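Long-range contact in fiber protein 2 (Fowl adenovirus 1, PDB 2VTW), which probably attaches the virion to a host-cell receptor through the trimeric head domain at the tip of its short fibre: residues Y134-I147 with T182-H194. Sequence-based numbering, arbitrary orientation.
Sequences YRPIFTGSLNTGSI and TVNGTVAIGPVVH. With SO4 (sulfate ion), chain N.
A short antiparallel beta pairing joins residues 137-140 with residues 185-188 in the C-terminal head domain of the fibre. Ile-137 and Ala-188 form a hydrogen-bonded pair: Ile-137 N gives to Ala-188 O at 2.9 Å, and Ala-188 N returns the bond to Ile-137 O. Thr-139 and Thr-186 form the next such pair, and their hydroxyls also bond, OG1 to OG1, at 2.8 Å. Chi1 of 71° in Thr-139 and 78° in Thr-186 sets each OG1 between its own backbone N and carbonyl carbon, facing the other. A water links Thr-186 OG1 to Ile-137 O.

Strand 185-197 lies between strand 129-140 and strand 43-53, and is antiparallel to both. On the Phe-138 side, Val-187 packs against several residues. Its CG2 meets the edge of the Phe-138 ring, 3.8 Å from CE1, and also Pro-136 CB. Leu-142 CD2 packs on Val-187 CB at 3.7 Å. Ile-189 CD1 lies 3.7 Å from Ile-147 CG2.

Farther along, Val-192 CG2 sits over one face of the Tyr-134 ring, 4.0 Å from its centroid, a CH-pi contact. Tyr-134 and Arg-135 continue the sheet into a second subunit. A sulfate, probably from the crystallisation liquor, bridges Arg-135 NH2 and Arg-127 NH2 of that subunit.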
ATOM      1  N   TYR A 134      -5.286  -0.276  10.342  1.00 16.74           N
ATOM      2  CA  TYR A 134      -4.541   0.726  11.120  1.00 17.17           C
ATOM      3  C   TYR A 134      -4.830   0.593  12.601  1.00 16.96           C
ATOM      4  O   TYR A 134      -5.884   0.114  13.018  1.00 15.70           O
ATOM      5  CB  TYR A 134      -4.898   2.182  10.703  1.00 17.76           C
ATOM      6  CG  TYR A 134      -4.592   2.453   9.285  1.00 17.04           C
ATOM      7  CD1 TYR A 134      -3.451   3.147   8.904  1.00 18.23           C
ATOM      8  CD2 TYR A 134      -5.446   1.985   8.303  1.00 18.83           C
ATOM      9  CE1 TYR A 134      -3.175   3.354   7.554  1.00 16.94           C
ATOM     10  CE2 TYR A 134      -5.182   2.183   6.982  1.00 18.53           C
ATOM     11  CZ  TYR A 134      -4.045   2.853   6.615  1.00 17.74           C
ATOM     12  OH  TYR A 134      -3.853   3.017   5.270  1.00 20.92           O
ATOM     13  N   ARG A 135      -3.871   1.029  13.388  1.00 17.51           N
ATOM     14  CA  ARG A 135      -4.142   1.284  14.786  1.00 18.30           C
ATOM     15  C   ARG A 135      -4.041   2.787  15.022  1.00 17.33           C
ATOM     16  O   ARG A 135      -3.001   3.385  14.774  1.00 15.16           O
ATOM     17  CB  ARG A 135      -3.183   0.527  15.692  1.00 17.82           C
ATOM     18  CG  ARG A 135      -3.499   0.737  17.164  1.00 18.25           C
ATOM     19  CD  ARG A 135      -2.454   0.131  18.078  1.00 20.88           C
ATOM     20  NE  ARG A 135      -2.618  -1.322  18.205  1.00 21.77           N
ATOM     21  CZ  ARG A 135      -1.720  -2.248  17.861  1.00 22.65           C
ATOM     22  NH1 ARG A 135      -0.542  -1.928  17.377  1.00 22.02           N
ATOM     23  NH2 ARG A 135      -1.999  -3.540  18.057  1.00 23.33           N
ATOM     24  N   PRO A 136      -5.125   3.386  15.534  1.00 18.64           N
ATOM     25  CA  PRO A 136      -5.105   4.801  15.869  1.00 19.83           C
ATOM     26  C   PRO A 136      -4.583   5.083  17.284  1.00 20.97           C
ATOM     27  O   PRO A 136      -4.385   4.161  18.082  1.00 20.43           O
ATOM     28  CB  PRO A 136      -6.576   5.174  15.804  1.00 19.23           C
ATOM     29  CG  PRO A 136      -7.264   3.978  16.297  1.00 19.47           C
ATOM     30  CD  PRO A 136      -6.426   2.777  15.878  1.00 19.21           C
ATOM     31  N   ILE A 137      -4.435   6.369  17.576  1.00 22.97           N
ATOM     32  CA  ILE A 137      -4.021   6.885  18.878  1.00 24.62           C
ATOM     33  C   ILE A 137      -5.256   7.469  19.614  1.00 25.84           C
ATOM     34  O   ILE A 137      -6.054   8.205  19.009  1.00 25.13           O
ATOM     35  CB  ILE A 137      -2.995   8.011  18.684  1.00 24.97           C
ATOM     36  CG1 ILE A 137      -1.556   7.485  18.775  1.00 26.73           C
ATOM     37  CG2 ILE A 137      -3.170   9.076  19.752  1.00 27.92           C
ATOM     38  CD1 ILE A 137      -0.907   7.717  20.126  1.00 25.65           C
ATOM     39  N   PHE A 138      -5.396   7.171  20.907  1.00 26.80           N
ATOM     40  CA  PHE A 138      -6.460   7.751  21.729  1.00 27.75           C
ATOM     41  C   PHE A 138      -5.945   8.682  22.810  1.00 28.45           C
ATOM     42  O   PHE A 138      -4.773   8.648  23.191  1.00 28.87           O
ATOM     43  CB  PHE A 138      -7.276   6.693  22.465  1.00 28.72           C
ATOM     44  CG  PHE A 138      -7.629   5.518  21.643  1.00 29.37           C
ATOM     45  CD1 PHE A 138      -8.271   5.676  20.443  1.00 30.41           C
ATOM     46  CD2 PHE A 138      -7.339   4.237  22.088  1.00 30.50           C
ATOM     47  CE1 PHE A 138      -8.593   4.573  19.667  1.00 31.53           C
ATOM     48  CE2 PHE A 138      -7.657   3.124  21.313  1.00 30.23           C
ATOM     49  CZ  PHE A 138      -8.278   3.292  20.097  1.00 29.71           C
ATOM     50  N   THR A 139      -6.872   9.512  23.289  1.00 29.15           N
ATOM     51  CA  THR A 139      -6.805  10.167  24.595  1.00 28.85           C
ATOM     52  C   THR A 139      -8.194  10.015  25.252  1.00 28.92           C
ATOM     53  O   THR A 139      -9.181   9.654  24.597  1.00 28.36           O
ATOM     54  CB  THR A 139      -6.370  11.662  24.500  1.00 29.44           C
ATOM     55  OG1 THR A 139      -7.417  12.458  23.919  1.00 29.74           O
ATOM     56  CG2 THR A 139      -5.059  11.821  23.685  1.00 29.20           C
ATOM     57  N   GLY A 140      -8.265  10.255  26.558  1.00 28.95           N
ATOM     58  CA  GLY A 140      -9.518  10.100  27.300  1.00 28.76           C
ATOM     59  C   GLY A 140      -9.901   8.644  27.454  1.00 29.04           C
ATOM     60  O   GLY A 140      -9.052   7.767  27.399  1.00 29.24           O
ATOM     61  N   SER A 141     -11.187   8.389  27.648  1.00 29.10           N
ATOM     62  CA  SER A 141     -11.703   7.030  27.757  1.00 29.21           C
ATOM     63  C   SER A 141     -12.102   6.414  26.414  1.00 28.71           C
ATOM     64  O   SER A 141     -12.476   5.247  26.374  1.00 28.64           O
ATOM     65  CB  SER A 141     -12.909   6.990  28.710  1.00 29.80           C
ATOM     66  OG  SER A 141     -13.967   7.838  28.268  1.00 32.62           O
ATOM     67  N   LEU A 142     -12.041   7.182  25.326  1.00 28.09           N
ATOM     68  CA  LEU A 142     -12.381   6.645  23.981  1.00 28.07           C
ATOM     69  C   LEU A 142     -11.404   5.539  23.599  1.00 27.40           C
ATOM     70  O   LEU A 142     -10.198   5.730  23.704  1.00 27.69           O
ATOM     71  CB  LEU A 142     -12.358   7.757  22.908  1.00 27.74           C
ATOM     72  CG  LEU A 142     -12.687   7.390  21.447  1.00 27.96           C
ATOM     73  CD1 LEU A 142     -14.091   6.780  21.273  1.00 25.09           C
ATOM     74  CD2 LEU A 142     -12.517   8.617  20.568  1.00 28.02           C
ATOM     75  N   ASN A 143     -11.952   4.384  23.197  1.00 27.36           N
ATOM     76  CA  ASN A 143     -11.168   3.232  22.717  1.00 26.86           C
ATOM     77  C   ASN A 143     -11.924   2.516  21.600  1.00 26.11           C
ATOM     78  O   ASN A 143     -12.758   1.638  21.834  1.00 26.13           O
ATOM     79  CB  ASN A 143     -10.826   2.248  23.865  1.00 27.15           C
ATOM     80  CG  ASN A 143      -9.782   1.190  23.458  1.00 28.45           C
ATOM     81  OD1 ASN A 143      -9.658   0.812  22.285  1.00 30.91           O
ATOM     82  ND2 ASN A 143      -9.025   0.718  24.434  1.00 30.59           N
ATOM     83  N   THR A 144     -11.613   2.905  20.369  1.00 26.09           N
ATOM     84  CA  THR A 144     -12.194   2.286  19.164  1.00 25.48           C
ATOM     85  C   THR A 144     -11.575   0.930  18.798  1.00 24.43           C
ATOM     86  O   THR A 144     -12.099   0.212  17.929  1.00 23.85           O
ATOM     87  CB  THR A 144     -11.968   3.206  17.932  1.00 25.52           C
ATOM     88  OG1 THR A 144     -10.562   3.411  17.738  1.00 27.39           O
ATOM     89  CG2 THR A 144     -12.668   4.580  18.124  1.00 25.89           C
ATOM     90  N   GLY A 145     -10.467   0.579  19.441  1.00 23.46           N
ATOM     91  CA  GLY A 145      -9.638  -0.532  18.959  1.00 23.03           C
ATOM     92  C   GLY A 145      -8.949  -0.148  17.639  1.00 22.31           C
ATOM     93  O   GLY A 145      -8.805   1.029  17.318  1.00 21.61           O
ATOM     94  N   SER A 146      -8.497  -1.152  16.891  1.00 21.54           N
ATOM     95  CA  SER A 146      -7.956  -0.933  15.540  1.00 21.72           C
ATOM     96  C   SER A 146      -9.093  -0.565  14.569  1.00 21.08           C
ATOM     97  O   SER A 146     -10.248  -0.885  14.796  1.00 20.54           O
ATOM     98  CB  SER A 146      -7.194  -2.170  15.025  1.00 21.41           C
ATOM     99  OG  SER A 146      -5.910  -2.239  15.630  1.00 22.15           O
ATOM    100  N   ILE A 147      -8.718   0.104  13.486  1.00 20.87           N
ATOM    101  CA  ILE A 147      -9.653   0.627  12.488  1.00 20.37           C
ATOM    102  C   ILE A 147      -9.135   0.179  11.119  1.00 19.80           C
ATOM    103  O   ILE A 147      -8.018   0.485  10.747  1.00 19.02           O
ATOM    104  CB  ILE A 147      -9.721   2.198  12.526  1.00 20.35           C
ATOM    105  CG1 ILE A 147     -10.269   2.706  13.864  1.00 20.91           C
ATOM    106  CG2 ILE A 147     -10.568   2.723  11.392  1.00 20.00           C
ATOM    107  CD1 ILE A 147     -10.174   4.243  14.044  1.00 20.11           C
ATOM    108  N   THR A 182     -21.613   9.135  26.312  1.00 39.66           N
ATOM    109  CA  THR A 182     -20.999   9.014  27.642  1.00 39.97           C
ATOM    110  C   THR A 182     -19.483   8.782  27.567  1.00 40.08           C
ATOM    111  O   THR A 182     -18.786   8.934  28.573  1.00 40.82           O
ATOM    112  CB  THR A 182     -21.686   7.921  28.480  1.00 40.22           C
ATOM    113  OG1 THR A 182     -21.401   6.626  27.940  1.00 41.07           O
ATOM    114  CG2 THR A 182     -23.202   8.137  28.483  1.00 40.48           C
ATOM    115  N   VAL A 183     -18.979   8.456  26.366  1.00 39.66           N
ATOM    116  CA  VAL A 183     -17.543   8.224  26.128  1.00 38.72           C
ATOM    117  C   VAL A 183     -16.883   9.475  25.591  1.00 38.08           C
ATOM    118  O   VAL A 183     -17.382  10.075  24.654  1.00 38.39           O
ATOM    119  CB  VAL A 183     -17.320   7.099  25.112  1.00 38.99           C
ATOM    120  CG1 VAL A 183     -15.834   6.999  24.724  1.00 38.97           C
ATOM    121  CG2 VAL A 183     -17.837   5.785  25.669  1.00 39.25           C
ATOM    122  N   ASN A 184     -15.749   9.854  26.169  1.00 37.02           N
ATOM    123  CA  ASN A 184     -15.088  11.101  25.803  1.00 36.61           C
ATOM    124  C   ASN A 184     -13.610  10.938  25.499  1.00 35.69           C
ATOM    125  O   ASN A 184     -12.979   9.970  25.927  1.00 35.17           O
ATOM    126  CB  ASN A 184     -15.273  12.114  26.936  1.00 37.27           C
ATOM    127  CG  ASN A 184     -16.687  12.686  26.972  1.00 39.20           C
ATOM    128  OD1 ASN A 184     -17.467  12.409  27.893  1.00 40.57           O
ATOM    129  ND2 ASN A 184     -17.030  13.483  25.945  1.00 42.16           N
ATOM    130  N   GLY A 185     -13.061  11.911  24.780  1.00 34.20           N
ATOM    131  CA  GLY A 185     -11.659  11.907  24.417  1.00 33.12           C
ATOM    132  C   GLY A 185     -11.510  12.084  22.925  1.00 32.07           C
ATOM    133  O   GLY A 185     -12.398  12.615  22.271  1.00 32.15           O
ATOM    134  N   THR A 186     -10.372  11.635  22.397  1.00 31.17           N
ATOM    135  CA  THR A 186     -10.013  11.809  20.985  1.00 29.73           C
ATOM    136  C   THR A 186      -9.472  10.506  20.362  1.00 29.09           C
ATOM    137  O   THR A 186      -8.982   9.620  21.069  1.00 27.97           O
ATOM    138  CB  THR A 186      -8.961  12.954  20.771  1.00 29.74           C
ATOM    139  OG1 THR A 186      -7.647  12.510  21.127  1.00 28.77           O
ATOM    140  CG2 THR A 186      -9.334  14.227  21.568  1.00 29.43           C
ATOM    141  N   VAL A 187      -9.608  10.418  19.032  1.00 27.84           N
ATOM    142  CA  VAL A 187      -9.054   9.332  18.218  1.00 26.52           C
ATOM    143  C   VAL A 187      -8.455   9.993  16.985  1.00 25.67           C
ATOM    144  O   VAL A 187      -9.058  10.888  16.404  1.00 25.62           O
ATOM    145  CB  VAL A 187     -10.107   8.272  17.834  1.00 26.55           C
ATOM    146  CG1 VAL A 187     -11.260   8.907  17.058  1.00 26.37           C
ATOM    147  CG2 VAL A 187      -9.448   7.104  17.023  1.00 27.18           C
ATOM    148  N   ALA A 188      -7.224   9.622  16.663  1.00 23.98           N
ATOM    149  CA  ALA A 188      -6.490  10.175  15.547  1.00 23.54           C
ATOM    150  C   ALA A 188      -5.865   9.007  14.769  1.00 23.09           C
ATOM    151  O   ALA A 188      -5.308   8.057  15.365  1.00 22.54           O
ATOM    152  CB  ALA A 188      -5.430  11.148  16.013  1.00 22.33           C
ATOM    153  N   ILE A 189      -5.982   9.074  13.447  1.00 22.53           N
ATOM    154  CA  ILE A 189      -5.652   7.948  12.578  1.00 22.29           C
ATOM    155  C   ILE A 189      -4.908   8.456  11.377  1.00 21.36           C
ATOM    156  O   ILE A 189      -5.235   9.517  10.840  1.00 20.53           O
ATOM    157  CB  ILE A 189      -6.916   7.190  12.121  1.00 22.71           C
ATOM    158  CG1 ILE A 189      -6.560   6.006  11.207  1.00 23.09           C
ATOM    159  CG2 ILE A 189      -7.849   8.129  11.394  1.00 24.50           C
ATOM    160  CD1 ILE A 189      -7.685   5.022  11.003  1.00 23.07           C
ATOM    161  N   GLY A 190      -3.898   7.685  10.974  1.00 21.24           N
ATOM    162  CA  GLY A 190      -3.162   7.919   9.739  1.00 20.44           C
ATOM    163  C   GLY A 190      -1.670   7.733   9.896  1.00 19.61           C
ATOM    164  O   GLY A 190      -1.194   7.388  10.984  1.00 19.80           O
ATOM    165  N   PRO A 191      -0.915   7.991   8.818  1.00 18.10           N
ATOM    166  CA  PRO A 191      -1.444   8.382   7.495  1.00 18.23           C
ATOM    167  C   PRO A 191      -2.105   7.208   6.779  1.00 18.26           C
ATOM    168  O   PRO A 191      -1.555   6.103   6.757  1.00 19.26           O
ATOM    169  CB  PRO A 191      -0.205   8.859   6.733  1.00 17.81           C
ATOM    170  CG  PRO A 191       0.954   8.201   7.409  1.00 17.22           C
ATOM    171  CD  PRO A 191       0.547   7.906   8.831  1.00 17.55           C
ATOM    172  N   VAL A 192      -3.316   7.431   6.274  1.00 18.16           N
ATOM    173  CA  VAL A 192      -4.016   6.436   5.482  1.00 17.40           C
ATOM    174  C   VAL A 192      -3.669   6.730   4.038  1.00 17.70           C
ATOM    175  O   VAL A 192      -4.017   7.810   3.548  1.00 16.24           O
ATOM    176  CB  VAL A 192      -5.510   6.532   5.694  1.00 17.62           C
ATOM    177  CG1 VAL A 192      -6.251   5.530   4.793  1.00 15.84           C
ATOM    178  CG2 VAL A 192      -5.853   6.320   7.188  1.00 18.77           C
ATOM    179  N   VAL A 193      -2.962   5.813   3.360  1.00 17.09           N
ATOM    180  CA  VAL A 193      -2.452   6.105   2.024  1.00 16.96           C
ATOM    181  C   VAL A 193      -3.196   5.236   1.028  1.00 17.48           C
ATOM    182  O   VAL A 193      -3.331   4.013   1.213  1.00 17.56           O
ATOM    183  CB  VAL A 193      -0.915   5.981   1.889  1.00 17.22           C
ATOM    184  CG1 VAL A 193      -0.468   6.305   0.501  1.00 17.95           C
ATOM    185  CG2 VAL A 193      -0.175   6.889   2.889  1.00 16.34           C
ATOM    186  N   HIS A 194      -3.743   5.896   0.003  1.00 17.04           N
ATOM    187  CA  HIS A 194      -4.501   5.249  -1.060  1.00 16.15           C
ATOM    188  C   HIS A 194      -3.848   5.564  -2.372  1.00 16.69           C
ATOM    189  O   HIS A 194      -3.440   6.693  -2.584  1.00 15.53           O
ATOM    190  CB  HIS A 194      -5.923   5.795  -1.091  1.00 16.68           C
ATOM    191  CG  HIS A 194      -6.777   5.174  -2.141  1.00 15.72           C
ATOM    192  ND1 HIS A 194      -7.264   5.887  -3.211  1.00 14.91           N
ATOM    193  CD2 HIS A 194      -7.190   3.895  -2.319  1.00 15.35           C
ATOM    194  CE1 HIS A 194      -7.982   5.087  -3.975  1.00 17.29           C
ATOM    195  NE2 HIS A 194      -7.949   3.873  -3.460  1.00 18.09           N
TER
HETATM  196  S   SO4 N1411      -3.307  -4.639  21.284  1.00 43.79           S
HETATM  197  O1  SO4 N1411      -3.911  -4.564  19.942  1.00 42.47           O
HETATM  198  O2  SO4 N1411      -3.454  -3.363  21.991  1.00 44.72           O
HETATM  199  O3  SO4 N1411      -4.072  -5.603  22.058  1.00 44.92           O
HETATM  200  O4  SO4 N1411      -1.894  -5.031  21.260  1.00 40.82           O
HETATM  201  O   HOH W   1      -1.569   3.637   4.789  1.00 20.55           O
HETATM  202  O   HOH W   2      -2.726   5.452  12.717  1.00 15.96           O
HETATM  203  O   HOH W   3      -5.783  10.954  19.591  1.00 20.05           O